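Local coordinates for Ycf54 protein (Thermosynechococcus elongatus, PDB 3HZE) that is of unknown biochemical function but probably assists the oxidative cyclase step of chlorophyll biosynthesis, at residues Y5-K11 against P64-S70; W41-A47 against L100-A104. All coordinates share one frame. Residues are numbered along the deposited sequence.

Interaction 1 (Y5-K11 against P64-S70)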
loop_
_atom_site.group_PDB
_atom_site.type_symbol
_atom_site.label_atom_id
_atom_site.label_comp_id
_atom_site.label_asym_id
_atom_site.label_seq_id
_atom_site.Cartn_x
_atom_site.Cartn_y
_atom_site.Cartn_z
ATOM N N TYR A 5 7.963 2.133 -0.715
ATOM C CA TYR A 5 7.884 0.730 -0.319
ATOM C C TYR A 5 6.402 0.401 -0.207
ATOM O O TYR A 5 5.591 1.280 0.101
ATOM C CB TYR A 5 8.580 0.531 1.026
ATOM C CG TYR A 5 10.016 0.998 1.015
ATOM C CD1 TYR A 5 11.035 0.168 0.552
ATOM C CD2 TYR A 5 10.352 2.289 1.421
ATOM C CE1 TYR A 5 12.361 0.614 0.492
ATOM C CE2 TYR A 5 11.673 2.750 1.362
ATOM C CZ TYR A 5 12.672 1.904 0.897
ATOM O OH TYR A 5 13.976 2.353 0.836
ATOM N N TYR A 6 6.028 -0.850 -0.444
ATOM C CA TYR A 6 4.608 -1.174 -0.383
ATOM C C TYR A 6 4.292 -2.629 -0.112
ATOM O O TYR A 6 5.109 -3.512 -0.364
ATOM C CB TYR A 6 3.956 -0.799 -1.718
ATOM C CG TYR A 6 4.424 -1.686 -2.861
ATOM C CD1 TYR A 6 3.873 -2.950 -3.064
ATOM C CD2 TYR A 6 5.469 -1.286 -3.692
ATOM C CE1 TYR A 6 4.361 -3.800 -4.071
ATOM C CE2 TYR A 6 5.960 -2.121 -4.696
ATOM C CZ TYR A 6 5.402 -3.375 -4.877
ATOM O OH TYR A 6 5.895 -4.194 -5.865
ATOM N N ILE A 7 3.097 -2.871 0.414
ATOM C CA ILE A 7 2.626 -4.230 0.589
ATOM C C ILE A 7 1.420 -4.257 -0.354
ATOM O O ILE A 7 0.735 -3.246 -0.526
ATOM C CB ILE A 7 2.163 -4.567 2.025
ATOM C CG1 ILE A 7 1.149 -3.538 2.518
ATOM C CG2 ILE A 7 3.374 -4.705 2.938
ATOM C CD1 ILE A 7 0.309 -4.034 3.686
ATOM N N LEU A 8 1.182 -5.394 -0.987
ATOM C CA LEU A 8 0.064 -5.520 -1.906
ATOM C C LEU A 8 -0.780 -6.727 -1.518
ATOM O O LEU A 8 -0.240 -7.781 -1.217
ATOM C CB LEU A 8 0.594 -5.695 -3.336
ATOM C CG LEU A 8 -0.397 -5.972 -4.465
ATOM C CD1 LEU A 8 -1.263 -4.735 -4.716
ATOM C CD2 LEU A 8 0.391 -6.341 -5.731
ATOM N N ALA A 9 -2.100 -6.570 -1.505
ATOM C CA ALA A 9 -2.985 -7.684 -1.168
ATOM C C ALA A 9 -4.371 -7.463 -1.750
ATOM O O ALA A 9 -4.730 -6.341 -2.129
ATOM C CB ALA A 9 -3.082 -7.841 0.349
ATOM N N SER A 10 -5.161 -8.530 -1.798
ATOM C CA SER A 10 -6.515 -8.431 -2.324
ATOM C C SER A 10 -7.340 -7.610 -1.339
ATOM O O SER A 10 -7.054 -7.598 -0.138
ATOM C CB SER A 10 -7.128 -9.829 -2.474
ATOM O OG SER A 10 -7.313 -10.435 -1.207
ATOM N N LYS A 11 -8.353 -6.917 -1.843
ATOM C CA LYS A 11 -9.204 -6.121 -0.978
ATOM C C LYS A 11 -9.959 -7.085 -0.070
ATOM O O LYS A 11 -10.316 -6.754 1.065
ATOM C CB LYS A 11 -10.188 -5.287 -1.810
ATOM C CG LYS A 11 -9.503 -4.484 -2.907
ATOM C CD LYS A 11 -10.059 -3.070 -3.048
ATOM C CE LYS A 11 -11.534 -3.057 -3.385
ATOM N NZ LYS A 11 -12.017 -1.675 -3.677
ATOM N N PRO A 64 -10.104 -7.588 -7.066
ATOM C CA PRO A 64 -9.392 -6.309 -7.015
ATOM C C PRO A 64 -8.413 -6.277 -5.844
ATOM O O PRO A 64 -8.633 -6.923 -4.818
ATOM C CB PRO A 64 -10.519 -5.301 -6.850
ATOM C CG PRO A 64 -11.511 -6.066 -6.034
ATOM C CD PRO A 64 -11.526 -7.397 -6.738
ATOM N N ALA A 65 -7.334 -5.522 -5.998
ATOM C CA ALA A 65 -6.330 -5.442 -4.949
ATOM C C ALA A 65 -6.140 -4.024 -4.444
ATOM O O ALA A 65 -6.719 -3.072 -4.970
ATOM C CB ALA A 65 -5.013 -5.987 -5.463
ATOM N N ALA A 66 -5.328 -3.895 -3.405
ATOM C CA ALA A 66 -5.034 -2.596 -2.836
ATOM C C ALA A 66 -3.609 -2.626 -2.311
ATOM O O ALA A 66 -3.106 -3.675 -1.907
ATOM C CB ALA A 66 -5.999 -2.275 -1.705
ATOM N N ALA A 67 -2.957 -1.473 -2.322
ATOM C CA ALA A 67 -1.605 -1.391 -1.824
ATOM C C ALA A 67 -1.530 -0.390 -0.689
ATOM O O ALA A 67 -2.326 0.541 -0.618
ATOM C CB ALA A 67 -0.658 -0.957 -2.941
ATOM N N ILE A 68 -0.596 -0.616 0.225
ATOM C CA ILE A 68 -0.358 0.348 1.290
ATOM C C ILE A 68 1.051 0.779 0.914
ATOM O O ILE A 68 1.961 -0.045 0.876
ATOM C CB ILE A 68 -0.368 -0.275 2.694
ATOM C CG1 ILE A 68 -1.808 -0.561 3.131
ATOM C CG2 ILE A 68 0.250 0.700 3.696
ATOM C CD1 ILE A 68 -2.487 -1.686 2.397
ATOM N N ILE A 69 1.214 2.057 0.590
ATOM C CA ILE A 69 2.503 2.578 0.168
ATOM C C ILE A 69 3.058 3.569 1.181
ATOM O O ILE A 69 2.304 4.336 1.783
ATOM C CB ILE A 69 2.358 3.258 -1.212
ATOM C CG1 ILE A 69 1.710 2.274 -2.193
ATOM C CG2 ILE A 69 3.721 3.702 -1.736
ATOM C CD1 ILE A 69 1.368 2.879 -3.542
ATOM N N SER A 70 4.376 3.550 1.369
ATOM C CA SER A 70 5.014 4.452 2.320
ATOM C C SER A 70 6.484 4.682 1.998
ATOM O O SER A 70 7.151 3.814 1.435
ATOM C CB SER A 70 4.903 3.888 3.741
ATOM O OG SER A 70 5.555 4.739 4.678
#

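Interaction 2 (W41-A47 against L100-A104)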
loop_
_atom_site.group_PDB
_atom_site.type_symbol
_atom_site.label_atom_id
_atom_site.label_comp_id
_atom_site.label_asym_id
_atom_site.label_seq_id
_atom_site.Cartn_x
_atom_site.Cartn_y
_atom_site.Cartn_z
ATOM N N TRP A 41 0.170 5.697 2.931
ATOM C CA TRP A 41 -1.119 5.887 2.272
ATOM C C TRP A 41 -1.784 4.612 1.758
ATOM O O TRP A 41 -1.105 3.676 1.316
ATOM C CB TRP A 41 -0.932 6.809 1.065
ATOM C CG TRP A 41 -0.151 8.049 1.344
ATOM C CD1 TRP A 41 -0.636 9.220 1.828
ATOM C CD2 TRP A 41 1.262 8.245 1.147
ATOM N NE1 TRP A 41 0.378 10.142 1.946
ATOM C CE2 TRP A 41 1.552 9.571 1.534
ATOM C CE3 TRP A 41 2.303 7.431 0.682
ATOM C CZ2 TRP A 41 2.848 10.108 1.467
ATOM C CZ3 TRP A 41 3.593 7.961 0.616
ATOM C CH2 TRP A 41 3.852 9.290 1.008
ATOM N N LEU A 42 -3.118 4.615 1.789
ATOM C CA LEU A 42 -3.941 3.508 1.303
ATOM C C LEU A 42 -4.184 3.793 -0.182
ATOM O O LEU A 42 -4.682 4.860 -0.534
ATOM C CB LEU A 42 -5.299 3.512 2.010
ATOM C CG LEU A 42 -6.052 2.220 2.336
ATOM C CD1 LEU A 42 -7.533 2.525 2.261
ATOM C CD2 LEU A 42 -5.694 1.086 1.397
ATOM N N VAL A 43 -3.859 2.840 -1.043
ATOM C CA VAL A 43 -4.059 3.035 -2.470
ATOM C C VAL A 43 -4.785 1.843 -3.085
ATOM O O VAL A 43 -4.162 0.847 -3.445
ATOM C CB VAL A 43 -2.709 3.223 -3.206
ATOM C CG1 VAL A 43 -2.963 3.590 -4.669
ATOM C CG2 VAL A 43 -1.879 4.312 -2.509
ATOM N N PRO A 44 -6.122 1.920 -3.180
ATOM C CA PRO A 44 -6.885 0.813 -3.766
ATOM C C PRO A 44 -6.640 0.758 -5.268
ATOM O O PRO A 44 -6.397 1.791 -5.897
ATOM C CB PRO A 44 -8.333 1.164 -3.422
ATOM C CG PRO A 44 -8.329 2.656 -3.416
ATOM C CD PRO A 44 -7.008 3.017 -2.745
ATOM N N GLU A 45 -6.686 -0.444 -5.834
ATOM C CA GLU A 45 -6.474 -0.630 -7.274
ATOM C C GLU A 45 -5.351 0.290 -7.759
ATOM O O GLU A 45 -5.565 1.154 -8.623
ATOM C CB GLU A 45 -7.782 -0.333 -8.013
ATOM C CG GLU A 45 -8.932 -1.216 -7.540
ATOM C CD GLU A 45 -10.246 -0.888 -8.209
ATOM O OE1 GLU A 45 -10.324 -0.972 -9.454
ATOM O OE2 GLU A 45 -11.206 -0.552 -7.491
ATOM N N PRO A 46 -4.134 0.106 -7.209
ATOM C CA PRO A 46 -2.943 0.896 -7.539
ATOM C C PRO A 46 -2.572 0.880 -9.018
ATOM O O PRO A 46 -2.489 -0.177 -9.638
ATOM C CB PRO A 46 -1.865 0.286 -6.642
ATOM C CG PRO A 46 -2.288 -1.129 -6.521
ATOM C CD PRO A 46 -3.779 -1.010 -6.313
ATOM N N ALA A 47 -2.357 2.068 -9.577
ATOM C CA ALA A 47 -2.005 2.195 -10.986
ATOM C C ALA A 47 -0.661 1.554 -11.314
ATOM O O ALA A 47 -0.498 0.975 -12.387
ATOM C CB ALA A 47 -1.988 3.667 -11.396
ATOM N N LEU A 100 1.213 7.305 -6.100
ATOM C CA LEU A 100 -0.016 7.017 -5.366
ATOM C C LEU A 100 -1.293 6.960 -6.199
ATOM O O LEU A 100 -2.394 6.895 -5.653
ATOM C CB LEU A 100 -0.185 8.048 -4.239
ATOM C CG LEU A 100 0.756 7.933 -3.030
ATOM C CD1 LEU A 100 2.115 7.449 -3.459
ATOM C CD2 LEU A 100 0.857 9.270 -2.318
ATOM N N ALA A 101 -1.159 6.980 -7.517
ATOM C CA ALA A 101 -2.333 6.935 -8.379
ATOM C C ALA A 101 -3.170 5.691 -8.108
ATOM O O ALA A 101 -2.633 4.587 -7.991
ATOM C CB ALA A 101 -1.907 6.956 -9.852
ATOM N N SER A 102 -4.483 5.890 -8.019
ATOM C CA SER A 102 -5.443 4.810 -7.796
ATOM C C SER A 102 -6.385 4.751 -8.991
ATOM O O SER A 102 -6.811 5.791 -9.496
ATOM C CB SER A 102 -6.267 5.070 -6.526
ATOM O OG SER A 102 -7.457 4.289 -6.513
ATOM N N LEU A 103 -6.721 3.546 -9.445
ATOM C CA LEU A 103 -7.639 3.408 -10.577
ATOM C C LEU A 103 -9.055 3.096 -10.110
ATOM O O LEU A 103 -9.907 2.676 -10.906
ATOM C CB LEU A 103 -7.157 2.310 -11.522
ATOM C CG LEU A 103 -5.740 2.514 -12.055
ATOM C CD1 LEU A 103 -5.348 1.336 -12.934
ATOM C CD2 LEU A 103 -5.675 3.820 -12.844
ATOM N N ALA A 104 -9.309 3.313 -8.822
ATOM C CA ALA A 104 -10.631 3.061 -8.255
ATOM C C ALA A 104 -11.643 3.968 -8.942
ATOM O O ALA A 104 -11.326 5.109 -9.284
ATOM C CB ALA A 104 -10.617 3.316 -6.758
#

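Interaction 1 (Y5-K11 against P64-S70)
Small and branched aliphatic side chains fill the middle of this buried strand pair. On one face of the sheet Ile7 CG1 lies 3.6 Å from Ile68 CB, with Ala9 and Ala66 alongside; helix 73-83, through Leu79, and Leu14 of helix 13-16 cover this face. On the other, Leu8 CD1 reaches Ala67 CB (4.2 Å) and Ala65 CB (4.0 Å), while Tyr6 CB meets Ile69 CG1 at 3.8 Å. Beta-branched isoleucines suit extended backbone, and alanines leave room for the larger side chains around them. The Tyr6 ring meets Phe48, and its hydroxyl is hydrogen-bonded to Gln57 OE1. The axes of strand segments 5-10 and 65-70 run antiparallel at 157° and approach to 4.6 Å. Paired backbone bonds join Tyr5 to Ser70, Ile7 to Ile68 and Ala9 to Ala66; for example, Ile68 N donates to Ile7 O at 3.0 Å and Ala66 N to Ala9 O at 2.8 Å. Between them, the non-hydrogen-bonded pairs Tyr6-Ile69 and Leu8-Ala67 sit closer together, with a short CA-H...O contact from Tyr6 CA to Ile68 O (3.1 Å). The ends turn polar. Lys11 N prolongs the pairing by donating to Pro64 O (3.0 Å), and the lysine's aliphatic CE packs 4.0 Å from Pro64 CG. Ser10 OG caps Phe13 N at the turn into the next helix, while Ser70 OG is hydrogen-bonded to the backbone at Asp39 O and Asn72 N. An antiparallel sheet in strand order 2-3-1-4, with this central pair of strands 1 and 3, is that of a ferredoxin-like alpha-beta fold.

Interaction 2 (W41-A47 against L100-A104)
Glu45 adopts a left-handed backbone conformation (phi 40°, psi 61°), uncommon for a residue with a side chain, and this kink turns the chain out of strand 40-44 to meet a segment with no regular secondary structure. Just beyond it, Pro46 and Ser102 form a single backbone bridge, flanked by two hydrogen bonds: Ala47 N to Ala101 O (3.0 Å) and Leu103 N to Glu45 O (2.8 Å). Proline fits at this position because the bridge uses the polar groups of its neighbours and asks nothing of its missing N-H. Ser102 adds a third link, donating from OG to Pro44 O at 2.8 Å. The same OG accepts from Ala104 N (3.1 Å), an ST turn within 100-104, so that one small hydroxyl both shapes its own segment and bonds to the strand. Apolar packing extends from here in both directions. Ala47 CB touches Ala101 CB (3.6 Å) and Leu103 CD2 (4.0 Å), and Pro44 CG lies 4.1 Å from Ala104 CB. Toward the start of the strand, Val43 CG2 lies 4.5 Å from Leu100 CB, and the broad Trp41 indole receives Leu100 on its face: CD2 stands 3.8 Å from the centroid of the six-membered ring, 19° off the normal, a CH-pi contact. The segment 100-104, which follows strand 87-92 in the chain, thus covers edge strand 40-44 from the Trp41 and Val43 side. On its inner flank that strand pairs with strand 65-70, where Val43 packs on Ile69; past the strand's end, Pro46 packs on Ala67.

How the interactions relate
The centres of the two interactions lie 8 Å apart, and both belong to the same four-stranded antiparallel sheet. Interaction 1 joins its two central strands, 3-10 and 65-70; interaction 2 lies at edge strand 40-44. Strands 40-44 and 65-70 are neighbours, so the contacts touch directly: Glu45 N probably bonds to Ala65 O and Trp41 N to Ile69 O, each at 2.8 Å, and Ile69 CD1 packs 3.7 Å from Val43 CG2. Along the chain the segments alternate, 5-11, 41-47, 64-70, then 100-104. A regular core pairing therefore continues into an edge strand over which the late chain folds back, bringing distant parts of a small single-chain protein together.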